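Local coordinates for protein MHC I-like leukocyte 2 long form (Mus musculus, PDB 6A97) that binds heparan sulfate proteoglycans on the surface of fibroblasts, as a GPI-anchored member of the MHC class I family, at residues L141-K146 / P169-V174; G215-T220 / G271-F276. One frame throughout, in Å; residues are numbered along the deposited sequence.

The two contacts lie in separate domains and follow one another along the chain, contact 1 closing before contact 2 opens. Contact 1 (141-146 with 169-174) belongs to the alpha-1/alpha-2 platform, where strand 138-144 of the eight-stranded antiparallel sheet meets the start of helix 171-193. Contact 2 (215-220 with 271-276) lies in the immunoglobulin C1-set alpha-3 domain, between strand 217-226 of one sheet and the loop leading into strand 276-282 of the other. Their centres are about 55 Å apart, on opposite sides of the centre of the chain, and their nearest atoms stay about 38 Å from each other. The contacts do not touch, and each joins elements within its own domain, strand to helix in one and strand to inter-sheet loop in the other.

Contact 1: L141-K146 / P169-V174; sequences LTFDQK and PRADLV
Strand 138-144 and the first turn of helix 171-193 approach at Phe143 and Ala171, whose CA atoms are 8.5 Å apart, and no hydrogen bond joins the two segments. Side chains bridge the gap. Phe143 and Val174 reach toward each other from opposite directions, and Val174 CG1 sits over one face of the phenyl ring, 3.5 Å from the centroid of the Phe143 ring and only 8° off its normal, a centred CH-pi contact. The valine CG1 is anti to its own backbone N (chi1 171°), which aims this methyl at the ring. Ala171 touches the same ring obliquely, its CA lying 4.1 Å from Phe143 CE1. On the helix side, Arg170 is the N-cap residue, and its O accepts the bond from Val174 N that closes the first turn. Trp150 meets the Phe143 ring edge-to-face and also touches Val174, while Trp131 packs on both residues; Trp150 NE1 forms a hydrogen bond with Pro169 O. The contact is thus wholly apolar: dispersion and CH-pi attraction seat the first turn of helix 171-193, which follows helix 158-167 after a short break, on the platform sheet, as in the MHC class I fold.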
ATOM      1  N   LEU A 141     -25.977 -16.933 -10.862  1.00 38.89           N
ATOM      2  CA  LEU A 141     -26.985 -15.918 -11.148  1.00 40.36           C
ATOM      3  C   LEU A 141     -26.608 -14.577 -10.532  1.00 41.41           C
ATOM      4  O   LEU A 141     -25.849 -14.512  -9.563  1.00 42.87           O
ATOM      5  CB  LEU A 141     -28.359 -16.360 -10.633  1.00 41.14           C
ATOM      6  CG  LEU A 141     -28.898 -17.711 -11.113  1.00 44.82           C
ATOM      7  CD1 LEU A 141     -30.257 -17.995 -10.495  1.00 48.79           C
ATOM      8  CD2 LEU A 141     -28.987 -17.766 -12.638  1.00 47.25           C
ATOM      9  N   THR A 142     -27.145 -13.506 -11.098  1.00 43.45           N
ATOM     10  CA  THR A 142     -26.947 -12.167 -10.563  1.00 41.15           C
ATOM     11  C   THR A 142     -28.233 -11.374 -10.726  1.00 52.04           C
ATOM     12  O   THR A 142     -28.809 -11.338 -11.815  1.00 52.73           O
ATOM     13  CB  THR A 142     -25.795 -11.426 -11.271  1.00 44.12           C
ATOM     14  OG1 THR A 142     -24.549 -12.062 -10.960  1.00 53.48           O
ATOM     15  CG2 THR A 142     -25.742  -9.961 -10.835  1.00 38.83           C
ATOM     16  N   PHE A 143     -28.695 -10.744  -9.652  1.00 46.94           N
ATOM     17  CA  PHE A 143     -29.921  -9.964  -9.736  1.00 52.94           C
ATOM     18  C   PHE A 143     -29.629  -8.570 -10.281  1.00 52.90           C
ATOM     19  O   PHE A 143     -28.822  -7.827  -9.722  1.00 43.75           O
ATOM     20  CB  PHE A 143     -30.612  -9.873  -8.372  1.00 47.51           C
ATOM     21  CG  PHE A 143     -31.961  -9.216  -8.428  1.00 45.52           C
ATOM     22  CD1 PHE A 143     -33.057  -9.900  -8.931  1.00 51.10           C
ATOM     23  CD2 PHE A 143     -32.133  -7.913  -7.989  1.00 48.34           C
ATOM     24  CE1 PHE A 143     -34.298  -9.298  -8.995  1.00 51.52           C
ATOM     25  CE2 PHE A 143     -33.375  -7.305  -8.046  1.00 51.41           C
ATOM     26  CZ  PHE A 143     -34.458  -7.999  -8.550  1.00 51.31           C
ATOM     27  N   ASP A 144     -30.288  -8.225 -11.382  1.00 55.96           N
ATOM     28  CA  ASP A 144     -30.067  -6.935 -12.027  1.00 54.00           C
ATOM     29  C   ASP A 144     -30.923  -5.858 -11.369  1.00 54.99           C
ATOM     30  O   ASP A 144     -32.142  -5.838 -11.532  1.00 64.76           O
ATOM     31  CB  ASP A 144     -30.375  -7.029 -13.524  1.00 63.29           C
ATOM     32  CG  ASP A 144     -29.887  -5.817 -14.300  1.00 71.88           C
ATOM     33  OD1 ASP A 144     -29.104  -6.005 -15.257  1.00 77.71           O
ATOM     34  OD2 ASP A 144     -30.283  -4.680 -13.961  1.00 76.25           O
ATOM     35  N   GLN A 145     -30.272  -4.966 -10.628  1.00 60.15           N
ATOM     36  CA  GLN A 145     -30.958  -3.921  -9.872  1.00 68.70           C
ATOM     37  C   GLN A 145     -31.804  -3.017 -10.765  1.00 81.17           C
ATOM     38  O   GLN A 145     -32.919  -2.638 -10.402  1.00 87.04           O
ATOM     39  CB  GLN A 145     -29.942  -3.079  -9.098  1.00 69.74           C
ATOM     40  CG  GLN A 145     -29.082  -3.886  -8.144  1.00 68.18           C
ATOM     41  CD  GLN A 145     -29.902  -4.549  -7.053  1.00 73.01           C
ATOM     42  OE1 GLN A 145     -29.679  -5.712  -6.713  1.00 82.74           O
ATOM     43  NE2 GLN A 145     -30.856  -3.808  -6.493  1.00 66.12           N
ATOM     44  N   LYS A 146     -31.266  -2.668 -11.930  1.00 76.98           N
ATOM     45  CA  LYS A 146     -31.975  -1.810 -12.875  1.00 79.25           C
ATOM     46  C   LYS A 146     -33.163  -2.532 -13.502  1.00 79.23           C
ATOM     47  O   LYS A 146     -34.266  -1.989 -13.584  1.00 90.71           O
ATOM     48  CB  LYS A 146     -31.024  -1.320 -13.973  1.00 73.84           C
ATOM     49  CG  LYS A 146     -29.841  -0.515 -13.462  1.00 72.76           C
ATOM     50  CD  LYS A 146     -30.295   0.825 -12.900  1.00 75.73           C
ATOM     51  CE  LYS A 146     -29.117   1.662 -12.438  1.00 77.08           C
ATOM     52  NZ  LYS A 146     -28.477   1.072 -11.226  1.00 83.45           N
ATOM     53  N   PRO A 169     -35.299 -16.505  -6.920  1.00 57.33           N
ATOM     54  CA  PRO A 169     -36.100 -15.726  -5.959  1.00 52.65           C
ATOM     55  C   PRO A 169     -36.962 -14.638  -6.606  1.00 50.64           C
ATOM     56  O   PRO A 169     -36.451 -13.849  -7.401  1.00 50.36           O
ATOM     57  CB  PRO A 169     -35.035 -15.100  -5.056  1.00 46.52           C
ATOM     58  CG  PRO A 169     -33.939 -16.108  -5.042  1.00 48.58           C
ATOM     59  CD  PRO A 169     -33.932 -16.743  -6.417  1.00 50.86           C
ATOM     60  N   ARG A 170     -38.250 -14.616  -6.269  1.00 51.87           N
ATOM     61  CA  ARG A 170     -39.199 -13.681  -6.873  1.00 55.13           C
ATOM     62  C   ARG A 170     -38.718 -12.241  -6.757  1.00 56.33           C
ATOM     63  O   ARG A 170     -38.286 -11.801  -5.690  1.00 64.82           O
ATOM     64  CB  ARG A 170     -40.584 -13.829  -6.238  1.00 66.37           C
ATOM     65  CG  ARG A 170     -41.292 -15.125  -6.607  1.00 74.62           C
ATOM     66  CD  ARG A 170     -42.810 -14.976  -6.599  1.00 80.53           C
ATOM     67  NE  ARG A 170     -43.367 -14.858  -5.252  1.00 81.81           N
ATOM     68  CZ  ARG A 170     -43.826 -13.723  -4.733  1.00 80.08           C
ATOM     69  NH1 ARG A 170     -43.793 -12.609  -5.449  1.00 77.13           N
ATOM     70  NH2 ARG A 170     -44.320 -13.703  -3.501  1.00 76.76           N
ATOM     71  N   ALA A 171     -38.796 -11.517  -7.868  1.00 47.57           N
ATOM     72  CA  ALA A 171     -38.221 -10.179  -7.972  1.00 49.65           C
ATOM     73  C   ALA A 171     -38.791  -9.196  -6.951  1.00 51.50           C
ATOM     74  O   ALA A 171     -38.067  -8.345  -6.435  1.00 57.95           O
ATOM     75  CB  ALA A 171     -38.418  -9.635  -9.384  1.00 51.06           C
ATOM     76  N   ASP A 172     -40.084  -9.300  -6.662  1.00 49.88           N
ATOM     77  CA  ASP A 172     -40.693  -8.365  -5.723  1.00 54.45           C
ATOM     78  C   ASP A 172     -40.210  -8.644  -4.299  1.00 55.98           C
ATOM     79  O   ASP A 172     -40.024  -7.718  -3.513  1.00 58.15           O
ATOM     80  CB  ASP A 172     -42.221  -8.424  -5.795  1.00 59.30           C
ATOM     81  CG  ASP A 172     -42.771  -9.774  -5.404  1.00 73.91           C
ATOM     82  OD1 ASP A 172     -42.282 -10.796  -5.929  1.00 86.92           O
ATOM     83  OD2 ASP A 172     -43.692  -9.816  -4.564  1.00 77.60           O
ATOM     84  N   LEU A 173     -39.999  -9.915  -3.972  1.00 51.65           N
ATOM     85  CA  LEU A 173     -39.453 -10.275  -2.668  1.00 52.35           C
ATOM     86  C   LEU A 173     -38.005  -9.816  -2.545  1.00 50.89           C
ATOM     87  O   LEU A 173     -37.601  -9.273  -1.516  1.00 50.43           O
ATOM     88  CB  LEU A 173     -39.548 -11.783  -2.432  1.00 52.95           C
ATOM     89  CG  LEU A 173     -40.957 -12.369  -2.339  1.00 54.00           C
ATOM     90  CD1 LEU A 173     -40.895 -13.849  -1.973  1.00 48.92           C
ATOM     91  CD2 LEU A 173     -41.807 -11.587  -1.336  1.00 50.04           C
ATOM     92  N   VAL A 174     -37.231 -10.037  -3.603  1.00 48.97           N
ATOM     93  CA  VAL A 174     -35.832  -9.628  -3.635  1.00 47.53           C
ATOM     94  C   VAL A 174     -35.695  -8.131  -3.396  1.00 48.71           C
ATOM     95  O   VAL A 174     -34.896  -7.691  -2.566  1.00 43.09           O
ATOM     96  CB  VAL A 174     -35.166  -9.986  -4.987  1.00 47.76           C
ATOM     97  CG1 VAL A 174     -33.783  -9.355  -5.090  1.00 47.36           C
ATOM     98  CG2 VAL A 174     -35.088 -11.499  -5.161  1.00 40.78           C
TER

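Contact 2: G215-T220 / G271-F276; sequences GRVTLT and GQEPQF
Glu273 reaches across from the 3-10 turn 273-275 to two residues of strand 217-226, Val217 and Leu219, crossing both side chains at about a right angle. From CB, the chain first runs to Glu273 CG, which lies 3.8 Å from Leu219 CD2, a contact between aliphatic carbons. It then bends at chi2 (95°), and this kink carries the carboxylate past the leucine to the neighbouring valine. There Glu273 OE2 rests beside both methyls of Val217, 3.7 Å from Val217 CG2 and 3.9 Å from Val217 CG1. The other oxygen, Glu273 OE1, turns back to its own loop and takes a weak hydrogen bond from Gly271 N (2.9 Å, N-H...acceptor angle 124°), so the carboxylate lies against the strand with one oxygen while the other makes a weak bond within its own loop. Leu219 uses its second methyl on the far end of the turn: Leu219 CD1 meets Phe276 CB at 3.8 Å and approaches the Phe276 ring obliquely. The leucine is thereby shared between the two, one branch to each. Backbone bonds from Gln275 N to Gln272 O and from Phe276 N to Glu273 O hold the turn that presents these groups. Behind them, Trp235 of strand 231-237 and Ile266 of strand 260-268 pack on both Leu219 and Phe276, and Cys209 of strand 204-210 touches Val217 and Leu219. The contact thus lies between the two sheets of the immunoglobulin sandwich, at the end where the loop after strand 260-268 crosses over to strand 276-282.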
ATOM      1  N   GLY A 215      23.451 -16.546  -1.182  1.00 71.01           N
ATOM      2  CA  GLY A 215      24.239 -15.328  -1.264  1.00 62.68           C
ATOM      3  C   GLY A 215      23.417 -14.069  -1.070  1.00 68.80           C
ATOM      4  O   GLY A 215      23.787 -12.995  -1.544  1.00 72.38           O
ATOM      5  N   ARG A 216      22.294 -14.198  -0.371  1.00 65.27           N
ATOM      6  CA  ARG A 216      21.371 -13.084  -0.211  1.00 62.58           C
ATOM      7  C   ARG A 216      20.971 -12.848   1.238  1.00 65.69           C
ATOM      8  O   ARG A 216      21.210 -13.681   2.114  1.00 57.96           O
ATOM      9  CB  ARG A 216      20.104 -13.320  -1.038  1.00 60.30           C
ATOM     10  CG  ARG A 216      20.347 -13.604  -2.504  1.00 62.23           C
ATOM     11  CD  ARG A 216      20.716 -12.345  -3.260  1.00 56.77           C
ATOM     12  NE  ARG A 216      20.807 -12.603  -4.693  1.00 50.97           N
ATOM     13  CZ  ARG A 216      21.909 -13.015  -5.310  1.00 61.65           C
ATOM     14  NH1 ARG A 216      23.027 -13.212  -4.621  1.00 66.05           N
ATOM     15  NH2 ARG A 216      21.891 -13.228  -6.619  1.00 67.38           N
ATOM     16  N   VAL A 217      20.349 -11.700   1.474  1.00 62.60           N
ATOM     17  CA  VAL A 217      19.688 -11.429   2.736  1.00 50.88           C
ATOM     18  C   VAL A 217      18.234 -11.111   2.445  1.00 54.49           C
ATOM     19  O   VAL A 217      17.939 -10.190   1.684  1.00 51.56           O
ATOM     20  CB  VAL A 217      20.334 -10.256   3.498  1.00 51.29           C
ATOM     21  CG1 VAL A 217      19.481  -9.879   4.702  1.00 51.30           C
ATOM     22  CG2 VAL A 217      21.753 -10.613   3.928  1.00 54.05           C
ATOM     23  N   THR A 218      17.323 -11.876   3.032  1.00 55.81           N
ATOM     24  CA  THR A 218      15.904 -11.600   2.864  1.00 48.82           C
ATOM     25  C   THR A 218      15.436 -10.615   3.929  1.00 52.90           C
ATOM     26  O   THR A 218      15.504 -10.900   5.126  1.00 61.22           O
ATOM     27  CB  THR A 218      15.061 -12.886   2.936  1.00 44.78           C
ATOM     28  OG1 THR A 218      15.435 -13.763   1.865  1.00 50.09           O
ATOM     29  CG2 THR A 218      13.579 -12.564   2.819  1.00 39.96           C
ATOM     30  N   LEU A 219      14.988  -9.444   3.486  1.00 49.79           N
ATOM     31  CA  LEU A 219      14.431  -8.439   4.382  1.00 43.26           C
ATOM     32  C   LEU A 219      12.924  -8.599   4.436  1.00 47.19           C
ATOM     33  O   LEU A 219      12.260  -8.569   3.402  1.00 41.07           O
ATOM     34  CB  LEU A 219      14.791  -7.025   3.920  1.00 41.19           C
ATOM     35  CG  LEU A 219      16.279  -6.690   3.796  1.00 43.70           C
ATOM     36  CD1 LEU A 219      16.473  -5.292   3.208  1.00 42.76           C
ATOM     37  CD2 LEU A 219      16.963  -6.800   5.139  1.00 54.82           C
ATOM     38  N   THR A 220      12.378  -8.771   5.632  1.00 46.23           N
ATOM     39  CA  THR A 220      10.937  -8.932   5.758  1.00 40.47           C
ATOM     40  C   THR A 220      10.330  -7.827   6.606  1.00 42.03           C
ATOM     41  O   THR A 220      10.723  -7.614   7.754  1.00 46.26           O
ATOM     42  CB  THR A 220      10.574 -10.292   6.362  1.00 44.22           C
ATOM     43  OG1 THR A 220      11.093 -11.330   5.524  1.00 51.09           O
ATOM     44  CG2 THR A 220       9.058 -10.439   6.478  1.00 40.72           C
ATOM     45  N   GLY A 271      25.164  -6.655   3.156  1.00 66.36           N
ATOM     46  CA  GLY A 271      25.748  -5.343   3.366  1.00 64.48           C
ATOM     47  C   GLY A 271      24.910  -4.209   2.807  1.00 65.23           C
ATOM     48  O   GLY A 271      25.225  -3.040   3.017  1.00 66.27           O
ATOM     49  N   GLN A 272      23.840  -4.549   2.096  1.00 65.57           N
ATOM     50  CA  GLN A 272      22.988  -3.539   1.474  1.00 60.29           C
ATOM     51  C   GLN A 272      21.843  -3.080   2.371  1.00 55.87           C
ATOM     52  O   GLN A 272      21.164  -2.104   2.051  1.00 56.35           O
ATOM     53  CB  GLN A 272      22.401  -4.060   0.162  1.00 63.92           C
ATOM     54  CG  GLN A 272      23.313  -3.945  -1.044  1.00 72.82           C
ATOM     55  CD  GLN A 272      22.564  -4.177  -2.344  1.00 76.79           C
ATOM     56  OE1 GLN A 272      21.709  -5.064  -2.433  1.00 61.91           O
ATOM     57  NE2 GLN A 272      22.869  -3.371  -3.357  1.00 78.65           N
ATOM     58  N   GLU A 273      21.625  -3.786   3.481  1.00 53.00           N
ATOM     59  CA  GLU A 273      20.455  -3.554   4.337  1.00 55.54           C
ATOM     60  C   GLU A 273      20.196  -2.085   4.717  1.00 56.12           C
ATOM     61  O   GLU A 273      19.050  -1.645   4.654  1.00 58.69           O
ATOM     62  CB  GLU A 273      20.553  -4.397   5.615  1.00 60.51           C
ATOM     63  CG  GLU A 273      20.652  -5.897   5.378  1.00 64.34           C
ATOM     64  CD  GLU A 273      22.086  -6.388   5.363  1.00 72.89           C
ATOM     65  OE1 GLU A 273      22.953  -5.670   4.824  1.00 72.40           O
ATOM     66  OE2 GLU A 273      22.346  -7.491   5.890  1.00 77.99           O
ATOM     67  N   PRO A 274      21.242  -1.322   5.111  1.00 56.06           N
ATOM     68  CA  PRO A 274      21.000   0.094   5.438  1.00 52.88           C
ATOM     69  C   PRO A 274      20.327   0.916   4.335  1.00 53.49           C
ATOM     70  O   PRO A 274      19.700   1.927   4.643  1.00 61.55           O
ATOM     71  CB  PRO A 274      22.409   0.632   5.702  1.00 52.22           C
ATOM     72  CG  PRO A 274      23.149  -0.536   6.223  1.00 59.03           C
ATOM     73  CD  PRO A 274      22.617  -1.725   5.472  1.00 59.63           C
ATOM     74  N   GLN A 275      20.448   0.490   3.082  1.00 46.52           N
ATOM     75  CA  GLN A 275      19.866   1.233   1.967  1.00 45.59           C
ATOM     76  C   GLN A 275      18.347   1.113   1.893  1.00 44.71           C
ATOM     77  O   GLN A 275      17.697   1.875   1.178  1.00 50.21           O
ATOM     78  CB  GLN A 275      20.463   0.756   0.641  1.00 54.69           C
ATOM     79  CG  GLN A 275      21.967   0.913   0.527  1.00 66.22           C
ATOM     80  CD  GLN A 275      22.496   0.407  -0.801  1.00 74.13           C
ATOM     81  OE1 GLN A 275      21.888   0.630  -1.850  1.00 74.65           O
ATOM     82  NE2 GLN A 275      23.630  -0.280  -0.762  1.00 76.35           N
ATOM     83  N   PHE A 276      17.777   0.160   2.623  1.00 44.74           N
ATOM     84  CA  PHE A 276      16.366  -0.173   2.442  1.00 43.71           C
ATOM     85  C   PHE A 276      15.496   0.181   3.645  1.00 43.84           C
ATOM     86  O   PHE A 276      15.835  -0.125   4.787  1.00 47.16           O
ATOM     87  CB  PHE A 276      16.226  -1.664   2.114  1.00 44.39           C
ATOM     88  CG  PHE A 276      16.798  -2.041   0.774  1.00 44.22           C
ATOM     89  CD1 PHE A 276      18.141  -2.347   0.643  1.00 45.35           C
ATOM     90  CD2 PHE A 276      15.993  -2.075  -0.354  1.00 42.46           C
ATOM     91  CE1 PHE A 276      18.674  -2.684  -0.586  1.00 51.71           C
ATOM     92  CE2 PHE A 276      16.518  -2.416  -1.587  1.00 42.21           C
ATOM     93  CZ  PHE A 276      17.862  -2.717  -1.703  1.00 51.18           C
TER